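Local coordinates for muconate cycloisomerase (Azorhizobium caulinodans, PDB 3MY9), which belongs to the enolase superfamily, pairing a mandelate racemase/muconate lactonizing enzyme type N-terminal domain with a TIM-barrel-like domain, and carries bound magnesium ions, at residues L128-S139 and I315-E326. Sequence-based numbering, arbitrary orientation.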
# COMPACT_ATOMS: atom_id res chain seq x y z
N LEU A 128 -27.69 27.54 -11.51
CA LEU A 128 -26.73 26.61 -10.95
C LEU A 128 -27.43 25.35 -10.42
O LEU A 128 -26.90 24.63 -9.56
CB LEU A 128 -25.95 27.30 -9.81
CG LEU A 128 -25.03 28.43 -10.30
CD1 LEU A 128 -24.26 29.05 -9.14
CD2 LEU A 128 -24.07 27.94 -11.40
N GLY A 129 -28.65 25.11 -10.93
CA GLY A 129 -29.40 23.90 -10.63
C GLY A 129 -30.61 24.15 -9.76
O GLY A 129 -31.36 23.23 -9.47
N GLY A 130 -30.77 25.40 -9.32
CA GLY A 130 -31.87 25.79 -8.47
C GLY A 130 -31.49 25.82 -7.00
O GLY A 130 -30.60 25.09 -6.57
N ARG A 131 -32.17 26.67 -6.25
CA ARG A 131 -32.06 26.71 -4.80
C ARG A 131 -32.43 25.38 -4.18
O ARG A 131 -33.37 24.72 -4.62
CB ARG A 131 -33.00 27.73 -4.18
CG ARG A 131 -32.72 29.19 -4.47
CD ARG A 131 -33.51 30.09 -3.50
NE ARG A 131 -33.17 31.51 -3.66
CZ ARG A 131 -33.61 32.47 -2.85
NH1 ARG A 131 -34.42 32.17 -1.84
NH2 ARG A 131 -33.25 33.73 -3.04
N VAL A 132 -31.67 25.04 -3.14
CA VAL A 132 -31.95 23.94 -2.26
C VAL A 132 -32.14 24.45 -0.83
O VAL A 132 -32.60 23.72 0.04
CB VAL A 132 -30.82 22.92 -2.35
CG1 VAL A 132 -30.90 21.98 -1.21
CG2 VAL A 132 -30.93 22.17 -3.72
N ARG A 133 -31.81 25.73 -0.60
CA ARG A 133 -32.09 26.40 0.67
C ARG A 133 -32.27 27.90 0.47
O ARG A 133 -31.79 28.46 -0.51
CB ARG A 133 -30.96 26.12 1.68
CG ARG A 133 -29.57 26.53 1.18
CD ARG A 133 -28.52 26.26 2.23
NE ARG A 133 -28.30 24.84 2.50
CZ ARG A 133 -27.51 24.04 1.79
NH1 ARG A 133 -26.80 24.49 0.75
NH2 ARG A 133 -27.38 22.77 2.16
N ASP A 134 -32.96 28.53 1.41
CA ASP A 134 -33.30 29.95 1.35
C ASP A 134 -32.56 30.85 2.34
O ASP A 134 -32.61 32.09 2.24
CB ASP A 134 -34.79 30.09 1.61
CG ASP A 134 -35.63 29.30 0.61
OD1 ASP A 134 -35.41 29.44 -0.61
OD2 ASP A 134 -36.49 28.53 1.08
N ARG A 135 -31.92 30.21 3.34
CA ARG A 135 -31.13 30.86 4.37
C ARG A 135 -29.83 30.05 4.53
O ARG A 135 -29.81 28.86 4.21
CB ARG A 135 -31.88 30.84 5.71
CG ARG A 135 -33.27 31.33 5.66
CD ARG A 135 -34.01 31.12 6.97
NE ARG A 135 -35.28 31.82 6.98
CZ ARG A 135 -36.03 32.00 8.07
NH1 ARG A 135 -35.64 31.52 9.25
NH2 ARG A 135 -37.17 32.66 7.98
N ILE A 136 -28.78 30.68 5.03
CA ILE A 136 -27.52 30.00 5.25
C ILE A 136 -27.07 30.25 6.69
O ILE A 136 -26.86 31.39 7.07
CB ILE A 136 -26.41 30.51 4.34
CG1 ILE A 136 -26.86 30.54 2.87
CG2 ILE A 136 -25.17 29.61 4.51
CD1 ILE A 136 -25.88 31.24 1.94
N PRO A 137 -26.92 29.17 7.50
CA PRO A 137 -26.41 29.42 8.86
C PRO A 137 -25.12 30.25 8.84
O PRO A 137 -24.23 30.02 8.03
CB PRO A 137 -26.17 28.01 9.41
CG PRO A 137 -27.03 27.11 8.57
CD PRO A 137 -27.05 27.74 7.20
N LEU A 138 -25.09 31.27 9.69
CA LEU A 138 -23.97 32.20 9.79
C LEU A 138 -23.28 32.01 11.14
O LEU A 138 -23.89 32.19 12.21
CB LEU A 138 -24.48 33.63 9.65
CG LEU A 138 -23.43 34.73 9.80
CD1 LEU A 138 -22.51 34.77 8.59
CD2 LEU A 138 -24.10 36.08 10.02
N SER A 139 -22.00 31.62 11.09
CA SER A 139 -21.19 31.38 12.29
C SER A 139 -20.85 32.68 12.97
O SER A 139 -20.51 33.67 12.31
CB SER A 139 -19.89 30.65 11.95
OG SER A 139 -19.25 30.19 13.13
N ILE A 315 -24.06 29.01 -2.43
CA ILE A 315 -24.36 28.12 -1.33
C ILE A 315 -25.83 27.74 -1.36
O ILE A 315 -26.18 26.59 -1.11
CB ILE A 315 -23.97 28.73 0.02
CG1 ILE A 315 -22.44 28.89 0.11
CG2 ILE A 315 -24.47 27.85 1.17
CD1 ILE A 315 -21.98 29.73 1.34
N ALA A 316 -26.69 28.67 -1.75
CA ALA A 316 -28.11 28.42 -1.90
C ALA A 316 -28.40 27.24 -2.85
O ALA A 316 -29.38 26.50 -2.65
CB ALA A 316 -28.80 29.68 -2.39
N ALA A 317 -27.54 27.08 -3.86
CA ALA A 317 -27.73 26.10 -4.95
C ALA A 317 -26.84 24.86 -4.81
O ALA A 317 -26.77 24.04 -5.73
CB ALA A 317 -27.43 26.78 -6.29
N THR A 318 -26.12 24.73 -3.69
CA THR A 318 -25.08 23.68 -3.56
C THR A 318 -25.30 22.92 -2.25
O THR A 318 -24.78 23.27 -1.22
CB THR A 318 -23.67 24.28 -3.64
OG1 THR A 318 -23.58 25.12 -4.79
CG2 THR A 318 -22.60 23.17 -3.74
N PRO A 319 -26.11 21.86 -2.30
CA PRO A 319 -26.64 21.25 -1.09
C PRO A 319 -25.57 20.69 -0.14
O PRO A 319 -25.77 20.73 1.08
CB PRO A 319 -27.52 20.10 -1.62
CG PRO A 319 -27.05 19.86 -3.03
CD PRO A 319 -26.52 21.17 -3.53
N GLY A 320 -24.44 20.22 -0.69
CA GLY A 320 -23.35 19.68 0.11
C GLY A 320 -22.64 20.72 0.98
O GLY A 320 -21.93 20.36 1.92
N ILE A 321 -22.84 22.00 0.71
CA ILE A 321 -22.27 23.03 1.58
C ILE A 321 -23.27 23.24 2.67
O ILE A 321 -24.05 24.17 2.63
CB ILE A 321 -21.94 24.33 0.84
CG1 ILE A 321 -21.02 24.05 -0.34
CG2 ILE A 321 -21.31 25.35 1.80
CD1 ILE A 321 -20.77 25.25 -1.25
N SER A 322 -23.25 22.34 3.64
CA SER A 322 -24.27 22.24 4.67
C SER A 322 -23.82 22.73 6.05
O SER A 322 -24.60 22.71 6.99
CB SER A 322 -24.69 20.77 4.80
OG SER A 322 -23.53 19.95 4.95
N LEU A 323 -22.57 23.17 6.16
CA LEU A 323 -22.01 23.60 7.44
C LEU A 323 -22.14 25.11 7.73
O LEU A 323 -21.69 25.56 8.78
CB LEU A 323 -20.55 23.17 7.54
CG LEU A 323 -20.39 21.65 7.67
CD1 LEU A 323 -18.92 21.23 7.42
CD2 LEU A 323 -20.90 21.22 9.05
N GLY A 324 -22.81 25.86 6.85
CA GLY A 324 -23.04 27.31 7.04
C GLY A 324 -21.87 28.11 6.48
O GLY A 324 -21.13 27.61 5.60
N CYS A 325 -21.70 29.34 6.97
CA CYS A 325 -20.64 30.23 6.49
C CYS A 325 -20.26 31.22 7.56
O CYS A 325 -20.86 31.21 8.64
CB CYS A 325 -21.10 30.96 5.22
SG CYS A 325 -22.44 32.16 5.51
N GLU A 326 -19.25 32.03 7.30
CA GLU A 326 -18.88 33.13 8.21
C GLU A 326 -18.35 34.31 7.42
O GLU A 326 -17.97 34.17 6.26
CB GLU A 326 -17.82 32.70 9.21
CG GLU A 326 -16.46 32.45 8.59
CD GLU A 326 -15.49 31.87 9.60
OE1 GLU A 326 -15.57 30.66 9.83
OE2 GLU A 326 -14.68 32.63 10.18
O HOH W 1 -28.82 23.28 -7.21
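R133 reaches from the chain entering strand 135-142 of the TIM-barrel-like domain to the C-terminal end of helix 305-316, and its guanidinium is held by carbonyls of that helix end and of the type I turn T318-I321 that follows. From CB, chi1 of 57° sets CG between the backbone N and the carbonyl carbon, over A316, 3.8 Å from A316 O. CD passes I315 O at longer range, and the bend at chi3 (68°) turns the head toward the turn. NH1 donates to I315 O of the last helical turn (2.9 Å) and to T318 O, while NH2 donates to P319 O (2.8 Å); all three acceptors lie close to the guanidinium plane. I321 O sits over one face, offset toward the rim. The positive group probably suits this helix end, where several carbonyls converge. The backbone joins in as well: V132 N makes a nearly straight bond to A316 O (2.8 Å), and R133 N makes a longer one to the same oxygen. Beyond R133, I136 lays CD1 against I315 CB (3.7 Å), the two side chains crossing at about a right angle, and its CG2 meets C325 SG. Further along, L138 and C325 form a single backbone bridge. C325 N donates to P137 O (2.8 Å), and S139 N points almost straight at C325 O, 2.7 Å away.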